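Pyridine synthase TbtD (Thermobispora bispora, PDB 5WA4) probably catalyses the formal [4+2] aza-cycloaddition that builds the central pyridine ring during biosynthesis of the thiopeptide antibiotic thiomuracin. Local coordinates at residues Arg9-Val15 and Ile123-Arg129; Met43-Leu47 and Asp142-Thr148. One frame throughout, in Å; residues are numbered along the deposited sequence.

In the fold
The topology from the N terminus is that of a ferredoxin-like βαββαβ unit: strand 9-16, helix 22-35, strands 44-49 and 55-62, helix 64-85, with helix 98-107 inserted, and strand 123-128. Interaction 1 closes the long loop between first and last strands, which lie side by side in the sheet. Interaction 2 starts from strand 44-49, at the other edge, and closes on helix 135-159, the element following strand 123-128. The two loops therefore cross, their segments alternating along the chain. Trp10 of interaction 1 touches Met43 and Tyr45 of interaction 2. Together the contacts complete the sheet and seat it against the helical remainder of the chain.

Interaction 1: Arg9-Val15 and Ile123-Arg129; sequences RWWRFRV and IHAEGER
A bend at chi3 (-72°) in Arg12 folds its guanidinium back over the neighbouring strand toward Gly127, while Glu128, with CG between its backbone N and carbonyl carbon (chi1 52°), sends its carboxylate, on an extended chain, out between Arg9 and Trp11. The setting is the antiparallel pairing of the first and last strands of a ferredoxin-like βαββαβ sheet. At one end the pairing is regular: Arg14 N gives a nearly straight bond to His124 O (2.7 Å), answered by His124 N to Arg14 O (2.8 Å). Glu126 N then bonds to Arg12 O at 2.9 Å. Trp11, Phe13 and Val15 project to the face covered by helix 64-85, where the Phe13 ring meets the methyl of Ala125 obliquely, Phe13 CE1 3.5 Å from Ala125 CB. On the opposite face the CB of Arg14 lies beside the carboxylate of Glu126, whereas the Arg14 guanidinium reaches beyond the pair to Asp16 and the carbonyl of Arg51. Glu128 OE1 forms a salt bridge with Arg9 NH1 (3.0 Å), the two charged planes turned 76° apart; Arg9 has a second acidic partner in Glu131. Regular pairing gives way at Gly127, whose phi is positive: Gly127 O accepts a bent bond from Arg12 N (2.8 Å) and, from the opposite face of its carbonyl plane, one from Arg12 NE (3.3 Å).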
loop_
_atom_site.group_PDB
_atom_site.type_symbol
_atom_site.label_atom_id
_atom_site.label_comp_id
_atom_site.label_asym_id
_atom_site.label_seq_id
_atom_site.Cartn_x
_atom_site.Cartn_y
_atom_site.Cartn_z
ATOM N N ARG E 9 -13.806 36.078 27.529
ATOM C CA ARG E 9 -13.011 34.890 27.203
ATOM C C ARG E 9 -13.541 33.609 27.873
ATOM O O ARG E 9 -14.461 33.649 28.693
ATOM C CB ARG E 9 -11.530 35.103 27.554
ATOM C CG ARG E 9 -10.615 34.415 26.543
ATOM C CD ARG E 9 -9.158 34.789 26.687
ATOM N NE ARG E 9 -8.922 36.230 26.569
ATOM C CZ ARG E 9 -7.724 36.777 26.366
ATOM N NH1 ARG E 9 -6.653 36.002 26.251
ATOM N NH2 ARG E 9 -7.596 38.098 26.277
ATOM N N TRP E 10 -12.959 32.473 27.489
ATOM C CA TRP E 10 -13.385 31.161 27.969
ATOM C C TRP E 10 -12.560 30.707 29.156
ATOM O O TRP E 10 -11.352 30.508 29.028
ATOM C CB TRP E 10 -13.269 30.114 26.867
ATOM C CG TRP E 10 -14.380 30.140 25.892
ATOM C CD1 TRP E 10 -14.309 30.518 24.586
ATOM C CD2 TRP E 10 -15.737 29.764 26.130
ATOM N NE1 TRP E 10 -15.539 30.398 23.994
ATOM C CE2 TRP E 10 -16.440 29.931 24.926
ATOM C CE3 TRP E 10 -16.432 29.284 27.248
ATOM C CZ2 TRP E 10 -17.800 29.657 24.799
ATOM C CZ3 TRP E 10 -17.778 29.008 27.128
ATOM C CH2 TRP E 10 -18.453 29.198 25.913
ATOM N N TRP E 11 -13.219 30.536 30.300
ATOM C CA TRP E 11 -12.549 30.078 31.506
ATOM C C TRP E 11 -12.778 28.583 31.736
ATOM O O TRP E 11 -13.829 28.036 31.378
ATOM C CB TRP E 11 -13.028 30.878 32.714
ATOM C CG TRP E 11 -12.785 32.351 32.594
ATOM C CD1 TRP E 11 -13.699 33.319 32.266
ATOM C CD2 TRP E 11 -11.534 33.031 32.785
ATOM N NE1 TRP E 11 -13.094 34.556 32.254
ATOM C CE2 TRP E 11 -11.766 34.405 32.571
ATOM C CE3 TRP E 11 -10.242 32.608 33.117
ATOM C CZ2 TRP E 11 -10.756 35.355 32.682
ATOM C CZ3 TRP E 11 -9.242 33.554 33.223
ATOM C CH2 TRP E 11 -9.503 34.911 33.006
ATOM N N ARG E 12 -11.795 27.929 32.350
ATOM C CA ARG E 12 -11.841 26.483 32.535
ATOM C C ARG E 12 -11.895 26.056 33.997
ATOM O O ARG E 12 -11.228 26.631 34.857
ATOM C CB ARG E 12 -10.636 25.832 31.867
ATOM C CG ARG E 12 -10.614 25.985 30.372
ATOM C CD ARG E 12 -9.404 25.298 29.781
ATOM N NE ARG E 12 -8.172 26.017 30.077
ATOM C CZ ARG E 12 -6.966 25.543 29.800
ATOM N NH1 ARG E 12 -6.846 24.352 29.225
ATOM N NH2 ARG E 12 -5.884 26.252 30.092
ATOM N N PHE E 13 -12.692 25.027 34.265
ATOM C CA PHE E 13 -12.734 24.430 35.590
ATOM C C PHE E 13 -12.609 22.917 35.494
ATOM O O PHE E 13 -13.146 22.301 34.570
ATOM C CB PHE E 13 -14.026 24.821 36.308
ATOM C CG PHE E 13 -14.012 26.227 36.849
ATOM C CD1 PHE E 13 -13.318 26.528 38.009
ATOM C CD2 PHE E 13 -14.676 27.248 36.190
ATOM C CE1 PHE E 13 -13.293 27.822 38.506
ATOM C CE2 PHE E 13 -14.656 28.542 36.685
ATOM C CZ PHE E 13 -13.960 28.829 37.841
ATOM N N ARG E 14 -11.888 22.326 36.446
ATOM C CA ARG E 14 -11.772 20.880 36.531
ATOM C C ARG E 14 -12.448 20.321 37.802
ATOM O O ARG E 14 -12.027 20.630 38.917
ATOM C CB ARG E 14 -10.305 20.459 36.504
ATOM C CG ARG E 14 -10.147 18.948 36.342
ATOM C CD ARG E 14 -8.768 18.402 36.656
ATOM N NE ARG E 14 -8.834 16.947 36.785
ATOM C CZ ARG E 14 -8.544 16.080 35.815
ATOM N NH1 ARG E 14 -8.154 16.518 34.623
ATOM N NH2 ARG E 14 -8.641 14.776 36.034
ATOM N N VAL E 15 -13.480 19.492 37.626
ATOM C CA VAL E 15 -14.148 18.805 38.735
ATOM C C VAL E 15 -13.902 17.288 38.750
ATOM O O VAL E 15 -14.558 16.559 38.007
ATOM C CB VAL E 15 -15.674 19.009 38.671
ATOM C CG1 VAL E 15 -16.343 18.451 39.921
ATOM C CG2 VAL E 15 -16.003 20.472 38.453
ATOM N N ILE E 123 -11.901 20.506 43.266
ATOM C CA ILE E 123 -12.217 21.470 42.212
ATOM C C ILE E 123 -11.007 22.328 41.917
ATOM O O ILE E 123 -10.487 22.995 42.805
ATOM C CB ILE E 123 -13.389 22.398 42.598
ATOM C CG1 ILE E 123 -14.716 21.647 42.503
ATOM C CG2 ILE E 123 -13.410 23.626 41.708
ATOM C CD1 ILE E 123 -15.920 22.464 42.929
ATOM N N HIS E 124 -10.552 22.312 40.670
ATOM C CA HIS E 124 -9.412 23.130 40.281
ATOM C C HIS E 124 -9.835 24.121 39.203
ATOM O O HIS E 124 -10.508 23.756 38.233
ATOM C CB HIS E 124 -8.262 22.257 39.785
ATOM C CG HIS E 124 -7.881 21.164 40.729
ATOM N ND1 HIS E 124 -6.873 21.303 41.662
ATOM C CD2 HIS E 124 -8.378 19.914 40.892
ATOM C CE1 HIS E 124 -6.761 20.183 42.355
ATOM N NE2 HIS E 124 -7.662 19.324 41.908
ATOM N N ALA E 125 -9.470 25.382 39.400
ATOM C CA ALA E 125 -9.669 26.405 38.390
ATOM C C ALA E 125 -8.464 26.346 37.459
ATOM O O ALA E 125 -7.322 26.380 37.931
ATOM C CB ALA E 125 -9.818 27.780 39.025
ATOM N N GLU E 126 -8.714 26.224 36.153
ATOM C CA GLU E 126 -7.648 25.911 35.199
ATOM C C GLU E 126 -7.279 27.103 34.320
ATOM O O GLU E 126 -6.349 27.031 33.512
ATOM C CB GLU E 126 -8.034 24.698 34.322
ATOM C CG GLU E 126 -7.880 23.317 35.016
ATOM C CD GLU E 126 -8.093 22.130 34.079
ATOM O OE1 GLU E 126 -8.718 22.296 33.013
ATOM O OE2 GLU E 126 -7.622 21.024 34.399
ATOM N N GLY E 127 -7.986 28.211 34.491
ATOM C CA GLY E 127 -7.658 29.406 33.739
ATOM C C GLY E 127 -8.252 29.306 32.357
ATOM O O GLY E 127 -9.075 28.445 32.093
ATOM N N GLU E 128 -7.799 30.166 31.460
ATOM C CA GLU E 128 -8.471 30.370 30.189
ATOM C C GLU E 128 -7.855 29.669 28.979
ATOM O O GLU E 128 -6.646 29.449 28.924
ATOM C CB GLU E 128 -8.516 31.861 29.922
ATOM C CG GLU E 128 -7.148 32.484 30.048
ATOM C CD GLU E 128 -7.181 33.975 29.885
ATOM O OE1 GLU E 128 -7.090 34.447 28.734
ATOM O OE2 GLU E 128 -7.299 34.672 30.913
ATOM N N ARG E 129 -8.705 29.325 28.014
ATOM C CA ARG E 129 -8.254 28.815 26.726
ATOM C C ARG E 129 -7.303 29.831 26.113
ATOM O O ARG E 129 -7.568 31.029 26.196
ATOM C CB ARG E 129 -9.439 28.564 25.793
ATOM C CG ARG E 129 -10.394 27.485 26.268
ATOM C CD ARG E 129 -11.113 26.861 25.092
ATOM N NE ARG E 129 -10.165 26.258 24.166
ATOM C CZ ARG E 129 -10.507 25.624 23.053
ATOM N NH1 ARG E 129 -11.788 25.500 22.729
ATOM N NH2 ARG E 129 -9.570 25.107 22.271
#

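Interaction 2: Met43-Leu47 and Asp142-Thr148; sequences MAYFL and DFYADTT
A chi1 of 76° tucks the Tyr45 ring over its own backbone and alongside Tyr144, with Tyr45 CD2 3.3 Å from Tyr144 CB. This is strand-on-helix packing: residues 44-47, on an edge strand of the ferredoxin-like sheet, run almost at right angles to helical residues 142-148. The two tyrosine rings are nearly parallel, 20° between planes, but slide past each other so far (centroids 5.3 Å apart) that they scarcely overlap; Tyr45 stacks instead with Tyr59 of the adjacent strand. In Leu47, chi1 (-60°) and chi2 (165°) together set CD2 over one face of the Tyr144 ring, 3.6 Å from the centroid, in a CH-pi contact. At the other end Met43 CE lies by the Asp142 carboxylate as well as Ala145 CB. Thr148 divides its branches: Thr148 CG2 meets Phe46 CE2 (4.1 Å), while Thr148 OG1 donates back to Tyr144 O at 3.1 Å, and Arg327 bonds to both oxygens. No conventional hydrogen bond joins the two segments, though Ala145 CA makes a CA-H...O contact with Ala44 O (3.5 Å). Cohesion between them probably comes mainly from the fit of aromatic and aliphatic surfaces, with Thr148 OG1 and Tyr144 O engaged by each other and by Arg327.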
loop_
_atom_site.group_PDB
_atom_site.type_symbol
_atom_site.label_atom_id
_atom_site.label_comp_id
_atom_site.label_asym_id
_atom_site.label_seq_id
_atom_site.Cartn_x
_atom_site.Cartn_y
_atom_site.Cartn_z
ATOM N N MET E 43 -23.642 31.842 28.984
ATOM C CA MET E 43 -22.831 31.086 28.055
ATOM C C MET E 43 -21.940 30.072 28.772
ATOM O O MET E 43 -20.784 30.353 29.125
ATOM C CB MET E 43 -21.990 32.042 27.218
ATOM C CG MET E 43 -21.600 31.494 25.859
ATOM S SD MET E 43 -23.015 31.305 24.777
ATOM C CE MET E 43 -22.223 30.556 23.355
ATOM N N ALA E 44 -22.480 28.883 28.984
ATOM C CA ALA E 44 -21.724 27.856 29.670
ATOM C C ALA E 44 -21.985 26.464 29.092
ATOM O O ALA E 44 -23.009 26.221 28.430
ATOM C CB ALA E 44 -22.046 27.886 31.143
ATOM N N TYR E 45 -21.031 25.565 29.330
ATOM C CA TYR E 45 -21.193 24.159 28.991
ATOM C C TYR E 45 -20.155 23.315 29.719
ATOM O O TYR E 45 -19.152 23.832 30.236
ATOM C CB TYR E 45 -21.121 23.938 27.465
ATOM C CG TYR E 45 -19.742 23.989 26.820
ATOM C CD1 TYR E 45 -19.174 25.199 26.428
ATOM C CD2 TYR E 45 -19.035 22.821 26.542
ATOM C CE1 TYR E 45 -17.918 25.246 25.802
ATOM C CE2 TYR E 45 -17.779 22.862 25.912
ATOM C CZ TYR E 45 -17.227 24.079 25.546
ATOM O OH TYR E 45 -15.994 24.127 24.923
ATOM N N PHE E 46 -20.416 22.012 29.778
ATOM C CA PHE E 46 -19.511 21.087 30.441
ATOM C C PHE E 46 -19.225 19.913 29.519
ATOM O O PHE E 46 -20.020 19.607 28.626
ATOM C CB PHE E 46 -20.090 20.604 31.798
ATOM C CG PHE E 46 -21.529 20.147 31.726
ATOM C CD1 PHE E 46 -21.840 18.820 31.528
ATOM C CD2 PHE E 46 -22.570 21.059 31.835
ATOM C CE1 PHE E 46 -23.155 18.406 31.452
ATOM C CE2 PHE E 46 -23.896 20.647 31.756
ATOM C CZ PHE E 46 -24.185 19.323 31.562
ATOM N N LEU E 47 -18.078 19.277 29.739
ATOM C CA LEU E 47 -17.725 18.038 29.059
ATOM C C LEU E 47 -17.162 16.971 30.021
ATOM O O LEU E 47 -16.507 17.305 31.034
ATOM C CB LEU E 47 -16.690 18.317 27.969
ATOM C CG LEU E 47 -17.050 19.287 26.845
ATOM C CD1 LEU E 47 -15.795 19.694 26.101
ATOM C CD2 LEU E 47 -18.082 18.682 25.905
ATOM N N ASP E 142 -20.559 26.853 20.849
ATOM C CA ASP E 142 -21.930 27.338 20.722
ATOM C C ASP E 142 -22.888 26.168 20.784
ATOM O O ASP E 142 -23.903 26.206 21.496
ATOM C CB ASP E 142 -22.149 28.104 19.411
ATOM C CG ASP E 142 -21.640 29.550 19.458
ATOM O OD1 ASP E 142 -20.962 29.945 20.441
ATOM O OD2 ASP E 142 -21.904 30.279 18.468
ATOM N N PHE E 143 -22.558 25.124 20.029
ATOM C CA PHE E 143 -23.404 23.940 20.005
ATOM C C PHE E 143 -23.580 23.329 21.402
ATOM O O PHE E 143 -24.678 22.933 21.768
ATOM C CB PHE E 143 -22.850 22.874 19.053
ATOM C CG PHE E 143 -23.500 21.536 19.228
ATOM C CD1 PHE E 143 -24.736 21.276 18.649
ATOM C CD2 PHE E 143 -22.900 20.550 20.026
ATOM C CE1 PHE E 143 -25.367 20.048 18.830
ATOM C CE2 PHE E 143 -23.515 19.324 20.221
ATOM C CZ PHE E 143 -24.760 19.067 19.618
ATOM N N TYR E 144 -22.498 23.232 22.160
ATOM C CA TYR E 144 -22.560 22.564 23.440
ATOM C C TYR E 144 -23.461 23.377 24.359
ATOM O O TYR E 144 -24.353 22.827 25.020
ATOM C CB TYR E 144 -21.152 22.357 24.038
ATOM C CG TYR E 144 -20.453 21.108 23.518
ATOM C CD1 TYR E 144 -21.135 19.914 23.419
ATOM C CD2 TYR E 144 -19.116 21.122 23.117
ATOM C CE1 TYR E 144 -20.516 18.768 22.954
ATOM C CE2 TYR E 144 -18.493 19.974 22.641
ATOM C CZ TYR E 144 -19.205 18.794 22.564
ATOM O OH TYR E 144 -18.636 17.616 22.091
ATOM N N ALA E 145 -23.249 24.689 24.365
ATOM C CA ALA E 145 -24.071 25.599 25.153
ATOM C C ALA E 145 -25.553 25.508 24.768
ATOM O O ALA E 145 -26.430 25.408 25.617
ATOM C CB ALA E 145 -23.570 27.026 24.986
ATOM N N ASP E 146 -25.838 25.540 23.479
ATOM C CA ASP E 146 -27.220 25.577 23.055
ATOM C C ASP E 146 -27.942 24.269 23.393
ATOM O O ASP E 146 -29.169 24.261 23.528
ATOM C CB ASP E 146 -27.306 25.878 21.554
ATOM C CG ASP E 146 -26.712 27.229 21.203
ATOM O OD1 ASP E 146 -26.627 28.099 22.101
ATOM O OD2 ASP E 146 -26.325 27.428 20.027
ATOM N N THR E 147 -27.186 23.179 23.545
ATOM C CA THR E 147 -27.777 21.855 23.767
ATOM C C THR E 147 -27.766 21.388 25.234
ATOM O O THR E 147 -28.248 20.290 25.548
ATOM C CB THR E 147 -27.082 20.767 22.920
ATOM O OG1 THR E 147 -25.661 20.916 23.006
ATOM C CG2 THR E 147 -27.507 20.866 21.475
ATOM N N THR E 148 -27.250 22.218 26.132
ATOM C CA THR E 148 -27.243 21.869 27.543
ATOM C C THR E 148 -28.619 21.520 28.175
ATOM O O THR E 148 -28.721 20.538 28.934
ATOM C CB THR E 148 -26.614 22.977 28.329
ATOM O OG1 THR E 148 -25.216 23.000 28.031
ATOM C CG2 THR E 148 -26.810 22.743 29.794
#